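Local atomic coordinates of putative phenazine biosynthesis PhzC/PhzF protein (Clostridium difficile, PDB entry 4DUN), a protein that probably acts as an isomerase of the PhzF family. Residues M4-V9 with P21-L27; E59-F63 with A75-A79. All blocks are in the same frame, centred on the assembly; numbering follows the deposited sequence.

Interaction 1 of 2, residues M4-V9 with P21-L27; sequences MEYYIV and PAGVCVL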
# COMPACT_ATOMS: atom_id res chain seq x y z
N MET A 4 5.11 16.69 -12.12
CA MET A 4 5.91 15.50 -12.39
C MET A 4 5.02 14.38 -12.93
O MET A 4 3.94 14.12 -12.39
CB MET A 4 6.72 15.04 -11.14
CG MET A 4 5.94 15.02 -9.83
SD MET A 4 6.96 15.09 -8.30
CE MET A 4 7.27 16.81 -8.19
N GLU A 5 5.47 13.75 -14.03
CA GLU A 5 4.74 12.63 -14.66
C GLU A 5 4.83 11.42 -13.75
O GLU A 5 5.90 11.14 -13.19
CB GLU A 5 5.29 12.30 -16.05
CG GLU A 5 5.29 13.43 -17.05
CD GLU A 5 6.23 13.13 -18.20
OE1 GLU A 5 7.33 13.74 -18.25
OE2 GLU A 5 5.93 12.20 -18.98
N TYR A 6 3.73 10.69 -13.59
CA TYR A 6 3.69 9.55 -12.68
C TYR A 6 2.95 8.39 -13.33
O TYR A 6 1.93 8.59 -14.00
CB TYR A 6 3.06 9.96 -11.32
CG TYR A 6 2.98 8.80 -10.35
CD1 TYR A 6 4.13 8.21 -9.85
CD2 TYR A 6 1.75 8.22 -10.03
CE1 TYR A 6 4.07 7.07 -9.04
CE2 TYR A 6 1.68 7.09 -9.22
CZ TYR A 6 2.85 6.52 -8.73
OH TYR A 6 2.79 5.42 -7.91
N TYR A 7 3.52 7.18 -13.16
CA TYR A 7 3.04 5.96 -13.78
C TYR A 7 3.04 4.82 -12.79
O TYR A 7 3.97 4.71 -11.99
CB TYR A 7 3.99 5.56 -14.96
CG TYR A 7 4.22 6.64 -15.98
CD1 TYR A 7 5.20 7.61 -15.80
CD2 TYR A 7 3.48 6.68 -17.16
CE1 TYR A 7 5.41 8.63 -16.73
CE2 TYR A 7 3.68 7.68 -18.11
CZ TYR A 7 4.65 8.65 -17.90
OH TYR A 7 4.85 9.63 -18.84
N ILE A 8 2.04 3.95 -12.88
CA ILE A 8 2.00 2.70 -12.12
C ILE A 8 2.15 1.60 -13.16
O ILE A 8 1.33 1.51 -14.07
CB ILE A 8 0.75 2.49 -11.24
CG1 ILE A 8 0.62 3.60 -10.18
CG2 ILE A 8 0.82 1.08 -10.59
CD1 ILE A 8 -0.75 3.61 -9.43
N VAL A 9 3.20 0.79 -13.03
CA VAL A 9 3.56 -0.24 -14.01
C VAL A 9 3.74 -1.58 -13.33
O VAL A 9 4.40 -1.64 -12.28
CB VAL A 9 4.89 0.19 -14.73
CG1 VAL A 9 5.42 -0.90 -15.67
CG2 VAL A 9 4.73 1.53 -15.46
N PRO A 21 4.30 -4.74 -8.96
CA PRO A 21 3.93 -3.34 -9.25
C PRO A 21 4.90 -2.29 -8.70
O PRO A 21 5.42 -2.41 -7.58
CB PRO A 21 2.54 -3.20 -8.62
CG PRO A 21 2.58 -4.14 -7.45
CD PRO A 21 3.49 -5.30 -7.86
N ALA A 22 5.16 -1.25 -9.51
CA ALA A 22 6.01 -0.13 -9.08
C ALA A 22 5.40 1.19 -9.51
O ALA A 22 4.76 1.27 -10.56
CB ALA A 22 7.41 -0.26 -9.67
N GLY A 23 5.63 2.22 -8.71
CA GLY A 23 5.34 3.60 -9.09
C GLY A 23 6.59 4.09 -9.80
O GLY A 23 7.70 3.66 -9.48
N VAL A 24 6.45 4.94 -10.83
CA VAL A 24 7.59 5.50 -11.56
C VAL A 24 7.32 6.99 -11.72
O VAL A 24 6.38 7.37 -12.43
CB VAL A 24 7.87 4.84 -12.96
CG1 VAL A 24 9.10 5.48 -13.62
CG2 VAL A 24 8.06 3.32 -12.85
N CYS A 25 8.14 7.83 -11.09
CA CYS A 25 8.01 9.28 -11.12
C CYS A 25 9.14 9.88 -11.96
O CYS A 25 10.32 9.69 -11.63
CB CYS A 25 8.01 9.81 -9.69
SG CYS A 25 7.82 11.60 -9.58
N VAL A 26 8.80 10.56 -13.09
CA VAL A 26 9.78 11.10 -14.02
C VAL A 26 9.89 12.59 -13.78
O VAL A 26 8.89 13.32 -13.88
CB VAL A 26 9.48 10.76 -15.51
CG1 VAL A 26 10.60 11.28 -16.43
CG2 VAL A 26 9.26 9.26 -15.72
N LEU A 27 11.10 13.04 -13.41
CA LEU A 27 11.36 14.44 -13.05
C LEU A 27 12.25 15.16 -14.04
O LEU A 27 13.25 14.59 -14.49
CB LEU A 27 12.05 14.51 -11.67
CG LEU A 27 11.36 13.85 -10.47
CD1 LEU A 27 12.37 13.53 -9.39
CD2 LEU A 27 10.31 14.78 -9.90
O HOH W 1 8.19 15.11 -15.75

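Interaction 2 of 2, residues E59-F63 with A75-A79; sequences ELRWF and ATLAA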
# COMPACT_ATOMS: atom_id res chain seq x y z
N GLU A 59 19.41 9.57 -13.83
CA GLU A 59 19.71 9.14 -12.46
C GLU A 59 18.50 8.42 -11.98
O GLU A 59 17.39 8.91 -12.19
CB GLU A 59 20.02 10.33 -11.54
CG GLU A 59 21.42 10.87 -11.70
CD GLU A 59 21.70 11.97 -10.70
OE1 GLU A 59 21.18 11.91 -9.57
OE2 GLU A 59 22.43 12.91 -11.08
N LEU A 60 18.68 7.26 -11.36
CA LEU A 60 17.56 6.44 -10.90
C LEU A 60 17.73 6.10 -9.43
O LEU A 60 18.78 5.57 -9.05
CB LEU A 60 17.44 5.15 -11.76
CG LEU A 60 16.45 4.03 -11.30
CD1 LEU A 60 14.99 4.52 -11.31
CD2 LEU A 60 16.62 2.75 -12.15
N ARG A 61 16.72 6.44 -8.64
CA ARG A 61 16.59 6.03 -7.25
C ARG A 61 15.27 5.27 -6.98
O ARG A 61 14.34 5.45 -7.67
CB ARG A 61 16.71 7.20 -6.28
CG ARG A 61 17.99 8.01 -6.38
CD ARG A 61 17.96 9.25 -5.47
NE ARG A 61 19.12 10.13 -5.59
CZ ARG A 61 20.11 10.16 -4.70
NH1 ARG A 61 20.09 9.37 -3.67
NH2 ARG A 61 21.11 10.99 -4.84
N TRP A 62 15.29 4.44 -5.98
CA TRP A 62 14.11 3.71 -5.57
C TRP A 62 13.88 3.87 -4.08
O TRP A 62 14.78 3.81 -3.31
CB TRP A 62 14.22 2.22 -5.87
CG TRP A 62 14.89 1.81 -7.13
CD1 TRP A 62 14.30 1.51 -8.30
CD2 TRP A 62 16.28 1.61 -7.32
NE1 TRP A 62 15.21 1.14 -9.21
CE2 TRP A 62 16.45 1.21 -8.65
CE3 TRP A 62 17.39 1.74 -6.51
CZ2 TRP A 62 17.66 0.93 -9.17
CZ3 TRP A 62 18.59 1.47 -7.04
CH2 TRP A 62 18.73 1.08 -8.35
N PHE A 63 12.61 4.01 -3.74
CA PHE A 63 12.18 4.14 -2.36
C PHE A 63 11.05 3.20 -2.08
O PHE A 63 10.08 3.16 -2.84
CB PHE A 63 11.71 5.58 -2.10
CG PHE A 63 12.79 6.61 -2.01
CD1 PHE A 63 13.41 7.09 -3.17
CD2 PHE A 63 13.17 7.15 -0.79
CE1 PHE A 63 14.40 8.08 -3.09
CE2 PHE A 63 14.15 8.15 -0.71
CZ PHE A 63 14.77 8.59 -1.87
N ALA A 75 11.81 -2.93 -10.27
CA ALA A 75 11.34 -1.55 -10.48
C ALA A 75 12.17 -0.86 -11.57
O ALA A 75 11.66 0.04 -12.23
CB ALA A 75 11.38 -0.73 -9.19
N THR A 76 13.43 -1.33 -11.79
CA THR A 76 14.28 -0.81 -12.86
C THR A 76 13.65 -1.16 -14.22
O THR A 76 13.66 -0.32 -15.12
CB THR A 76 15.73 -1.29 -12.72
OG1 THR A 76 16.22 -0.84 -11.45
CG2 THR A 76 16.65 -0.74 -13.83
N LEU A 77 13.12 -2.39 -14.36
CA LEU A 77 12.43 -2.81 -15.59
C LEU A 77 11.23 -1.86 -15.84
O LEU A 77 11.07 -1.35 -16.96
CB LEU A 77 11.97 -4.28 -15.46
CG LEU A 77 11.44 -4.97 -16.74
CD1 LEU A 77 11.64 -6.48 -16.66
CD2 LEU A 77 9.95 -4.70 -16.93
N ALA A 78 10.42 -1.58 -14.78
CA ALA A 78 9.29 -0.65 -14.89
C ALA A 78 9.75 0.75 -15.36
O ALA A 78 9.11 1.34 -16.23
CB ALA A 78 8.55 -0.53 -13.56
N ALA A 79 10.85 1.27 -14.78
CA ALA A 79 11.39 2.58 -15.18
C ALA A 79 11.82 2.58 -16.68
O ALA A 79 11.54 3.54 -17.38
CB ALA A 79 12.57 2.95 -14.29

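Interaction 1 of 2, residues M4-V9 with P21-L27
Tyr6 brings its hydroxyl end to Gly23 of the neighbouring strand, with Tyr6 OH 3.3 Å from Gly23 CA; a CB modelled on that glycine would sit 2.4 Å from Tyr6 OH, so the OH occupies space that a side chain here would need. The edge of the Tyr6 ring also meets Cys25, Tyr6 CD1 lying 4.2 Å from Cys25 CB. At the end of this face Met4 SD lies 3.8 Å from Cys25 SG and 3.7 Å from Leu27 CD2. The backbones form an antiparallel pair, axes 4.7 Å apart at 164°, the two strands of a β hairpin that begins the chain. Glu5–Val26, Tyr7–Val24 and Val9–Ala22 are the hydrogen-bonded pairs: Val24 N to Tyr7 O is 2.7 Å and Val9 N to Ala22 O 3.0 Å, whereas Glu5 N to Val26 O, at 3.5 Å and 130°, is weak. There a water lies 2.7 Å from Val26 O and 3.0 Å from Glu5 OE1. On the face of Tyr7, Val24 and Val26, Tyr7 CE1 touches Val26 CG2 at 4.0 Å, and Tyr7 OH donates to Glu5 OE2 at 2.8 Å. Helix 73-87 covers this face, its Phe86 stacking on Tyr7, while on the other face Met255 of the second subunit packs on Tyr6.

Interaction 2 of 2, residues E59-F63 with A75-A79
Trp62, Leu60 and Thr76 bury the most surface here, 47, 44 and 43 Å² of a modest total of 180 Å². Both strand residues direct their CA-to-CB bonds at the helix, as alternation along a β strand allows for residues two apart, and the indole and the isobutyl group bridge the 10.0 Å between the segment axes. Thr76 receives both: Leu60 CD2 approaches Thr76 OG1 at 3.7 Å, and Trp62 NE1 donates to Thr76 OG1 at 3.2 Å. With an N-H...O angle of only 127° that bond is weak, and the hydroxyl has a further hydrogen bond with Cys72 O, near the start of the helix. OG1 lies at the edge of the indole, near its plane. Helix 73-87 is the central helix packed inside a curled, closed β barrel that includes strand 57-63, as in the PhzF and diaminopimelate epimerase fold; the two segments run at 133° to one another. Neighbouring strands complete the apolar bed, Phe96 reaching Leu60, Thr76 and Ala79, and Ala49 reaching Leu60 and Trp62. Small helix residues permit the approach. Ala75 CB comes 3.8 Å from Trp62 CD1, and one turn on, where Ala79 N bonds to Ala75 O at 2.9 Å, Ala79 CB sits 4.1 Å from Leu60 CD1. Ala75 is also about 4 Å, side chain to side chain, from Glu47, the predicted active-site residue.

In the fold
Both contacts are buried, their centres 9 Å apart, and both draw on the same sheet, but they differ in kind. Interaction 1 joins two adjacent strands through six backbone hydrogen bonds, one of them weak, and buries 561 Å²; interaction 2 sets a helix on the sheet through side chains, burying 180 Å² with a single weak hydrogen bond. They meet at helix 73-87: Val9 CG1 and Val24 CG2 lie 3.8 and 3.9 Å from Ala78 CB, and Ala22 CB is 4.0 Å from Ala75 CB. Residues 75-79 thus pack against both strand pieces, 4-9 and 21-27, as well as 59-63. The second subunit reaches interaction 1 but not interaction 2, which lies nearer the chain's centre (about 11 Å against 17 Å, centre to centre).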